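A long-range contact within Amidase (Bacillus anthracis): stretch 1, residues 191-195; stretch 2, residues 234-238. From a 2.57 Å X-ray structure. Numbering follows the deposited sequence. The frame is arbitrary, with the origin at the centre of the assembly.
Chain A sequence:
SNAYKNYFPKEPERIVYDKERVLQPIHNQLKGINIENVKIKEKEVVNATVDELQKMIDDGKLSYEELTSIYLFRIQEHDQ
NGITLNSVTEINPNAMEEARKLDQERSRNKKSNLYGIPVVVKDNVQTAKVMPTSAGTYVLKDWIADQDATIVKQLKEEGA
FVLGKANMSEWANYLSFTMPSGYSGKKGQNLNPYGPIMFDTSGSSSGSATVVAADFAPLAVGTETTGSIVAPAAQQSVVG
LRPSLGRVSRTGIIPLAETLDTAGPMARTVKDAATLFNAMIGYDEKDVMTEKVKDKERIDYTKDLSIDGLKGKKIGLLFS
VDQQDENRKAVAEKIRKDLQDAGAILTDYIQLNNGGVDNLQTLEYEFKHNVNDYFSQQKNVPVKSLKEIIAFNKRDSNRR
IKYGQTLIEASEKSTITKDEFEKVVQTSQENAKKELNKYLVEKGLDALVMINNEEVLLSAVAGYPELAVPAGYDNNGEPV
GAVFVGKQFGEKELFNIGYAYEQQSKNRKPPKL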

# COMPACT_ATOMS: atom_id res chain seq x y z
N LEU A 191 3.02 14.12 3.54
CA LEU A 191 2.41 15.14 2.69
C LEU A 191 2.09 14.60 1.30
O LEU A 191 2.84 13.79 0.75
N ASN A 192 0.98 15.05 0.74
CA ASN A 192 0.56 14.63 -0.59
C ASN A 192 1.32 15.40 -1.66
O ASN A 192 1.24 16.62 -1.73
N PRO A 193 2.07 14.67 -2.51
CA PRO A 193 2.93 15.26 -3.55
C PRO A 193 2.17 16.10 -4.58
O PRO A 193 2.80 16.89 -5.29
N TYR A 194 0.85 15.95 -4.65
CA TYR A 194 0.05 16.72 -5.59
C TYR A 194 -0.43 18.03 -4.97
O TYR A 194 -1.05 18.85 -5.65
N GLY A 195 -0.15 18.22 -3.69
CA GLY A 195 -0.54 19.43 -2.99
C GLY A 195 -0.45 19.29 -1.49
O GLY A 195 -1.45 18.99 -0.84
N ALA A 234 -5.69 6.09 -4.35
CA ALA A 234 -6.60 6.93 -5.11
C ALA A 234 -6.37 8.41 -4.80
O ALA A 234 -6.58 9.27 -5.66
N GLN A 235 -5.93 8.69 -3.58
CA GLN A 235 -5.74 10.06 -3.13
C GLN A 235 -4.42 10.64 -3.63
O GLN A 235 -4.21 11.86 -3.60
N GLN A 236 -3.52 9.78 -4.08
CA GLN A 236 -2.22 10.22 -4.57
C GLN A 236 -1.96 9.73 -5.99
O GLN A 236 -0.81 9.68 -6.44
N SER A 237 -3.03 9.36 -6.68
CA SER A 237 -3.00 9.00 -8.10
C SER A 237 -2.00 7.90 -8.43
O SER A 237 -1.16 8.06 -9.32
N VAL A 238 -2.08 6.78 -7.72
CA VAL A 238 -1.26 5.61 -8.03
C VAL A 238 -2.09 4.34 -7.96
O VAL A 238 -3.23 4.35 -7.51

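The contact is small, 249 Å² summed over both sides, and its single cross-stretch hydrogen bond comes from one asparagine. N192 opens a type I beta turn that runs to G195, closed by the backbone bond from G195 N to N192 O at 2.9 Å. Its CA-to-CB bond points toward the other stretch, and chi1 is t (-167°), with chi2 at -42°. In this conformation the two ends of the amide do different work. N192 OD1 accepts a hydrogen bond from Y194 N at 3.0 Å, bracing the turn, while N192 ND2 reaches across to donate to Q235 O at 2.9 Å, with a nearly straight N-H...acceptor angle of 161°. A rule follows: an asparagine at the first position of a turn can hold its own loop and dock it on a neighbouring backbone carbonyl.

Around this bond, Q236 points sideways yet has the largest covered area in the contact. The m chi1 (-57°) sets Q236 CG 3.6 Å from N192 ND2; with chi2 t (-173°) and chi3 32°, Q236 OE1 lies 3.6 Å from P193 CD. The amide's polar needs are met elsewhere in the structure. Q235, also sideways, adds a lighter touch, Q235 CG lying 3.9 Å from N192 ND2.

Y194 supplies the second inward side chain of the turn. With chi1 m (-74°) and chi2 near perpendicular (-87°), its ring extends along the second stretch. The ring edge meets the backbone: Y194 CE2 is 3.1 Å from Q236 O, which lies near the ring plane. Farther out, Y194 OH is 3.5 Å from S237 CB. S237 points toward the turn with chi1 t (-173°); its CB is the closest atom to Y194 OH, and no hydrogen bond joins the two side chains, OG being bonded elsewhere in the structure. L191, by contrast, points away and takes no part.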

# COMPACT_ATOMS: atom_id res chain seq x y z
CB LEU A 191 3.32 16.36 2.59
CG LEU A 191 3.62 17.08 3.91
CD1 LEU A 191 4.43 18.34 3.66
CD2 LEU A 191 2.34 17.40 4.66
CB ASN A 192 -0.95 14.83 -0.76
CG ASN A 192 -1.51 14.12 -1.99
OD1 ASN A 192 -0.91 14.14 -3.06
ND2 ASN A 192 -2.67 13.50 -1.83
CB PRO A 193 3.55 14.02 -4.23
CG PRO A 193 2.64 12.89 -3.88
CD PRO A 193 2.13 13.20 -2.52
CB TYR A 194 -1.14 15.90 -6.07
CG TYR A 194 -0.76 14.82 -7.06
CD1 TYR A 194 -0.70 15.09 -8.42
CD2 TYR A 194 -0.47 13.53 -6.63
CE1 TYR A 194 -0.35 14.11 -9.32
CE2 TYR A 194 -0.12 12.54 -7.53
CZ TYR A 194 -0.06 12.84 -8.88
OH TYR A 194 0.29 11.86 -9.78
CB ALA A 234 -8.05 6.55 -4.81
CB GLN A 235 -5.81 10.12 -1.60
CG GLN A 235 -5.93 11.52 -1.03
CD GLN A 235 -7.22 12.22 -1.42
OE1 GLN A 235 -8.20 11.57 -1.80
NE2 GLN A 235 -7.23 13.54 -1.34
CB GLN A 236 -1.11 9.74 -3.63
CG GLN A 236 -1.30 10.20 -2.19
CD GLN A 236 -0.12 9.86 -1.31
OE1 GLN A 236 1.02 9.84 -1.77
NE2 GLN A 236 -0.38 9.61 -0.03
CB SER A 237 -2.69 10.25 -8.93
OG SER A 237 -2.81 9.98 -10.32
CB VAL A 238 -0.05 5.49 -7.06
CG1 VAL A 238 0.96 6.59 -7.31
CG2 VAL A 238 -0.52 5.49 -5.62